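Local coordinates for protein DYNE8 (Micromonospora chersina, PDB 4AMM) that forms the acyltransferase domain of an iterative enediyne polyketide synthase, and probably transfers acyl building blocks to its carrier protein during dynemicin biosynthesis, at residues A[286-289]-A[290-293]; A[320-323]-A[324-327]. All coordinates share one frame; numbering follows the deposited sequence.

Contact 1 (A[286-289]-A[290-293]); sequences AEAL and RRAA
Ala286 O accepts the amide N of Arg290 over 2.9 Å, one turn on in helix 283-294. The carbonyl of Glu287 makes a weaker bond, 3.4 Å from its O to Arg291 N, and CB of Arg290 lies against the same oxygen. The Glu287 side chain is extended, and its OE1 stays 5.2 Å from Arg291 NH1, too far for a salt bridge. At Ala288 the Arg291 guanidinium lies against the backbone. Arg291 starts with CG beside its own N (chi1 -59°) and bends at chi3, which folds the guanidinium back along the helix. One face then lies over Ala288 CA, 3.5 Å above the plane and offset toward the rim, while NH2 comes within 3.6 Å of Ala288 CB. Ala288 O accepts a weak bond from Ala292 N, at 3.3 Å. Leu289 closes the series with a firm bond, 2.8 Å from its O to Ala293 N, while its side chain and Ala288 turn to helix 191-206. The chemistry is thus divided: backbone bonds of uneven strength hold the turn, Arg291 meets it through van der Waals contact with alanine, and the charge of Arg290 is matched by Glu321 on another helix.

Contact 2 (A[320-323]-A[324-327]); sequences VEVL and VRQL
Gln326 OE1 has two donors: a water, over 2.7 Å, and, weakly, Arg201 NH2. The same water also donates to Leu323 O, 2.9 Å away, and so ties the amide of Gln326 to a carbonyl one turn back. Leu327 N, four residues on, bonds to Val324 O rather than to Leu323 O, which is consistent with the water taking that place; CD1 of Leu327 rests beside Leu323 O. The side chains of Leu323 and Gln326 run side by side in the same direction, with Leu323 CD2 3.7 Å from Gln326 OE1, and CG of Gln326 anti to its N (chi1 -179°) lets the chain run out straight to the water. Backbone bonds join Val320 O to Val324 N, Glu321 O to Arg325 N (3.0 Å) and Val322 O to Gln326 N. Arg325 takes a different course from Gln326: its CG sits between backbone N and carbonyl carbon (chi1 74°), and the extended chain brings one guanidinium face over Val322 CA, 4.2 Å above the plane and off toward its rim. Its NH1 passes 4.1 Å from Glu321 CB. Val324 CG2 lies 3.1 Å from Val320 O, a tight approach, and 4.3 Å from Val320 CG1. In the fold, Val320, Val324 and Leu327 face helix 283-294, Val322 meets Val309 and Trp314 in loops, and a weak bond from Gln326 NE2 to Ser176 O links helix 319-328 to the probable nucleophile elbow after strand 171-174.

Overall arrangement
Contacts 1 and 2 lie on two neighbouring helices, 283-294 and 319-328, with centres about 9 Å apart, and they illustrate how local turns are joined side by side. A salt bridge of 2.8 Å between Arg290 NH2 and Glu321 OE1 joins the two helices. Beside it, Arg290 CB packs 3.6 Å from Val324 CG2, and Ala286 CB reaches Val324 O at 3.6 Å. Leu289 CD2 comes within 3.5 Å of Leu323 O, the carbonyl that also holds the water of contact 2. Through Gln326, contact 2 adjoins Ser176, probably the acyl-carrying nucleophile of the GxSxG motif; contact 1 is joined to this region through its packing against helix 319-328.

Contact 1 (A[286-289]-A[290-293])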
ATOM      1  N   ALA A 286      -6.777 -21.551  10.452  1.00 15.84           N
ATOM      2  CA  ALA A 286      -5.336 -21.735  10.360  1.00 16.51           C
ATOM      3  C   ALA A 286      -4.968 -23.173  10.097  1.00 17.90           C
ATOM      4  O   ALA A 286      -3.983 -23.447   9.402  1.00 17.50           O
ATOM      5  CB  ALA A 286      -4.685 -21.208  11.672  1.00 16.45           C
ATOM      6  N   GLU A 287      -5.707 -24.116  10.679  1.00 18.68           N
ATOM      7  CA  GLU A 287      -5.463 -25.540  10.379  1.00 20.80           C
ATOM      8  C   GLU A 287      -5.726 -25.919   8.947  1.00 22.27           C
ATOM      9  O   GLU A 287      -4.984 -26.720   8.327  1.00 22.64           O
ATOM     10  CB  GLU A 287      -6.312 -26.369  11.359  1.00 23.10           C
ATOM     11  CG  GLU A 287      -6.081 -27.935  11.249  1.00 32.64           C
ATOM     12  CD  GLU A 287      -6.969 -28.789  12.218  1.00 41.42           C
ATOM     13  OE1 GLU A 287      -8.076 -28.352  12.620  1.00 42.65           O
ATOM     14  OE2 GLU A 287      -6.541 -29.930  12.559  1.00 45.38           O
ATOM     15  N   ALA A 288      -6.781 -25.391   8.367  1.00 20.84           N
ATOM     16  CA  ALA A 288      -7.058 -25.665   6.987  1.00 21.12           C
ATOM     17  C   ALA A 288      -5.983 -25.007   6.080  1.00 20.33           C
ATOM     18  O   ALA A 288      -5.426 -25.614   5.106  1.00 21.38           O
ATOM     19  CB  ALA A 288      -8.481 -25.138   6.581  1.00 21.93           C
ATOM     20  N   LEU A 289      -5.566 -23.785   6.395  1.00 18.22           N
ATOM     21  CA  LEU A 289      -4.501 -23.143   5.666  1.00 19.21           C
ATOM     22  C   LEU A 289      -3.231 -23.956   5.764  1.00 19.30           C
ATOM     23  O   LEU A 289      -2.490 -24.035   4.738  1.00 19.31           O
ATOM     24  CB  LEU A 289      -4.300 -21.726   6.180  1.00 18.34           C
ATOM     25  CG  LEU A 289      -3.303 -20.924   5.401  1.00 21.65           C
ATOM     26  CD1 LEU A 289      -3.744 -20.752   3.947  1.00 20.49           C
ATOM     27  CD2 LEU A 289      -3.044 -19.625   6.059  1.00 22.22           C
ATOM     28  N   ARG A 290      -2.959 -24.554   6.930  1.00 18.90           N
ATOM     29  CA  ARG A 290      -1.732 -25.369   7.003  1.00 18.24           C
ATOM     30  C   ARG A 290      -1.738 -26.449   5.924  1.00 19.92           C
ATOM     31  O   ARG A 290      -0.678 -26.739   5.321  1.00 20.55           O
ATOM     32  CB  ARG A 290      -1.648 -26.022   8.360  1.00 17.63           C
ATOM     33  CG  ARG A 290      -0.339 -26.847   8.536  1.00 22.26           C
ATOM     34  CD  ARG A 290      -0.255 -27.479   9.913  1.00 26.01           C
ATOM     35  NE  ARG A 290       0.122 -26.533  10.967  1.00 28.87           N
ATOM     36  CZ  ARG A 290       1.377 -26.188  11.258  1.00 28.65           C
ATOM     37  NH1 ARG A 290       2.382 -26.692  10.530  1.00 31.55           N
ATOM     38  NH2 ARG A 290       1.619 -25.324  12.235  1.00 35.23           N
ATOM     39  N   ARG A 291      -2.873 -27.061   5.692  1.00 20.38           N
ATOM     40  CA  ARG A 291      -2.881 -28.135   4.659  1.00 21.34           C
ATOM     41  C   ARG A 291      -2.517 -27.594   3.297  1.00 22.87           C
ATOM     42  O   ARG A 291      -1.738 -28.255   2.538  1.00 22.93           O
ATOM     43  CB  ARG A 291      -4.230 -28.820   4.589  1.00 22.75           C
ATOM     44  CG  ARG A 291      -4.612 -29.457   5.937  1.00 23.46           C
ATOM     45  CD  ARG A 291      -5.831 -30.420   5.797  1.00 30.89           C
ATOM     46  NE  ARG A 291      -7.046 -29.695   5.356  1.00 30.88           N
ATOM     47  CZ  ARG A 291      -7.980 -29.169   6.154  1.00 33.55           C
ATOM     48  NH1 ARG A 291      -7.861 -29.235   7.467  1.00 31.60           N
ATOM     49  NH2 ARG A 291      -9.020 -28.528   5.610  1.00 33.65           N
ATOM     50  N   ALA A 292      -3.071 -26.451   2.932  1.00 19.01           N
ATOM     51  CA  ALA A 292      -2.831 -25.892   1.609  1.00 19.78           C
ATOM     52  C   ALA A 292      -1.386 -25.444   1.503  1.00 19.67           C
ATOM     53  O   ALA A 292      -0.676 -25.723   0.512  1.00 22.75           O
ATOM     54  CB  ALA A 292      -3.796 -24.764   1.293  1.00 20.58           C
ATOM     55  N   ALA A 293      -0.893 -24.809   2.548  1.00 18.64           N
ATOM     56  CA  ALA A 293       0.479 -24.253   2.465  1.00 19.66           C
ATOM     57  C   ALA A 293       1.586 -25.294   2.450  1.00 20.58           C
ATOM     58  O   ALA A 293       2.621 -25.082   1.853  1.00 21.13           O
ATOM     59  CB  ALA A 293       0.740 -23.233   3.636  1.00 18.89           C
TER

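Contact 2 (A[320-323]-A[324-327])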
ATOM      1  N   VAL A 320       5.309 -22.028   6.240  1.00 17.92           N
ATOM      2  CA  VAL A 320       4.098 -22.660   6.658  1.00 17.86           C
ATOM      3  C   VAL A 320       3.803 -22.246   8.102  1.00 17.97           C
ATOM      4  O   VAL A 320       2.645 -21.827   8.430  1.00 17.38           O
ATOM      5  CB  VAL A 320       4.211 -24.175   6.580  1.00 19.50           C
ATOM      6  CG1 VAL A 320       2.943 -24.778   7.140  1.00 19.55           C
ATOM      7  CG2 VAL A 320       4.386 -24.591   5.147  1.00 22.99           C
ATOM      8  N   GLU A 321       4.777 -22.284   8.991  1.00 16.48           N
ATOM      9  CA  GLU A 321       4.488 -21.923  10.363  1.00 16.46           C
ATOM     10  C   GLU A 321       4.089 -20.432  10.476  1.00 15.61           C
ATOM     11  O   GLU A 321       3.217 -20.111  11.287  1.00 16.28           O
ATOM     12  CB  GLU A 321       5.724 -22.171  11.256  1.00 17.68           C
ATOM     13  CG  GLU A 321       6.215 -23.652  11.300  1.00 22.36           C
ATOM     14  CD  GLU A 321       5.100 -24.636  11.657  1.00 27.13           C
ATOM     15  OE1 GLU A 321       4.187 -24.279  12.447  1.00 32.60           O
ATOM     16  OE2 GLU A 321       5.112 -25.774  11.129  1.00 32.35           O
ATOM     17  N   VAL A 322       4.794 -19.568   9.760  1.00 15.83           N
ATOM     18  CA  VAL A 322       4.557 -18.132   9.883  1.00 15.50           C
ATOM     19  C   VAL A 322       3.191 -17.837   9.319  1.00 14.63           C
ATOM     20  O   VAL A 322       2.394 -17.072   9.980  1.00 13.93           O
ATOM     21  CB  VAL A 322       5.614 -17.320   9.102  1.00 14.57           C
ATOM     22  CG1 VAL A 322       5.297 -15.812   9.102  1.00 15.77           C
ATOM     23  CG2 VAL A 322       6.969 -17.420   9.736  1.00 18.99           C
ATOM     24  N   LEU A 323       2.799 -18.386   8.183  1.00 14.29           N
ATOM     25  CA  LEU A 323       1.503 -18.029   7.551  1.00 15.06           C
ATOM     26  C   LEU A 323       0.405 -18.672   8.341  1.00 14.19           C
ATOM     27  O   LEU A 323      -0.735 -18.177   8.270  1.00 16.12           O
ATOM     28  CB  LEU A 323       1.489 -18.395   6.021  1.00 15.26           C
ATOM     29  CG  LEU A 323       2.478 -17.495   5.275  1.00 19.02           C
ATOM     30  CD1 LEU A 323       2.398 -17.810   3.783  1.00 24.56           C
ATOM     31  CD2 LEU A 323       2.226 -15.944   5.496  1.00 17.69           C
ATOM     32  N   VAL A 324       0.612 -19.730   9.104  1.00 15.13           N
ATOM     33  CA  VAL A 324      -0.438 -20.313   9.953  1.00 14.66           C
ATOM     34  C   VAL A 324      -0.606 -19.448  11.168  1.00 14.42           C
ATOM     35  O   VAL A 324      -1.788 -19.056  11.455  1.00 15.06           O
ATOM     36  CB  VAL A 324      -0.094 -21.807  10.329  1.00 18.24           C
ATOM     37  CG1 VAL A 324      -1.005 -22.277  11.367  1.00 19.08           C
ATOM     38  CG2 VAL A 324      -0.256 -22.727   9.060  1.00 18.85           C
ATOM     39  N   ARG A 325       0.415 -19.116  11.936  1.00 13.70           N
ATOM     40  CA  ARG A 325       0.238 -18.232  13.081  1.00 14.16           C
ATOM     41  C   ARG A 325      -0.156 -16.821  12.688  1.00 13.02           C
ATOM     42  O   ARG A 325      -0.630 -16.083  13.566  1.00 13.59           O
ATOM     43  CB  ARG A 325       1.406 -18.285  14.060  1.00 15.88           C
ATOM     44  CG  ARG A 325       2.630 -17.594  13.599  1.00 15.95           C
ATOM     45  CD  ARG A 325       3.556 -17.529  14.833  1.00 17.42           C
ATOM     46  NE  ARG A 325       4.877 -16.937  14.530  1.00 18.84           N
ATOM     47  CZ  ARG A 325       5.916 -17.597  14.032  1.00 20.90           C
ATOM     48  NH1 ARG A 325       5.901 -18.895  13.787  1.00 20.79           N
ATOM     49  NH2 ARG A 325       7.066 -16.909  13.885  1.00 25.13           N
ATOM     50  N   GLN A 326       0.016 -16.428  11.440  1.00 11.78           N
ATOM     51  CA  GLN A 326      -0.522 -15.123  10.959  1.00 10.56           C
ATOM     52  C   GLN A 326      -1.986 -15.038  11.265  1.00 11.86           C
ATOM     53  O   GLN A 326      -2.406 -13.928  11.618  1.00 12.34           O
ATOM     54  CB  GLN A 326      -0.363 -15.010   9.493  1.00 10.93           C
ATOM     55  CG  GLN A 326      -0.880 -13.668   8.922  1.00 12.31           C
ATOM     56  CD  GLN A 326      -0.522 -13.417   7.500  1.00 12.70           C
ATOM     57  OE1 GLN A 326      -0.819 -14.248   6.637  1.00 16.35           O
ATOM     58  NE2 GLN A 326       0.124 -12.305   7.213  1.00 13.86           N
ATOM     59  N   LEU A 327      -2.723 -16.116  11.157  1.00 10.78           N
ATOM     60  CA  LEU A 327      -4.186 -15.958  11.202  1.00 11.81           C
ATOM     61  C   LEU A 327      -4.686 -15.730  12.610  1.00 10.78           C
ATOM     62  O   LEU A 327      -5.717 -15.071  12.764  1.00 11.21           O
ATOM     63  CB  LEU A 327      -4.848 -17.167  10.630  1.00 13.51           C
ATOM     64  CG  LEU A 327      -5.184 -17.089   9.126  1.00 16.55           C
ATOM     65  CD1 LEU A 327      -4.107 -16.699   8.166  1.00 18.73           C
ATOM     66  CD2 LEU A 327      -5.792 -18.377   8.672  1.00 17.83           C
TER
HETATM   67  O   HOH W   1      -1.604 -16.714   5.929  1.00 18.94           O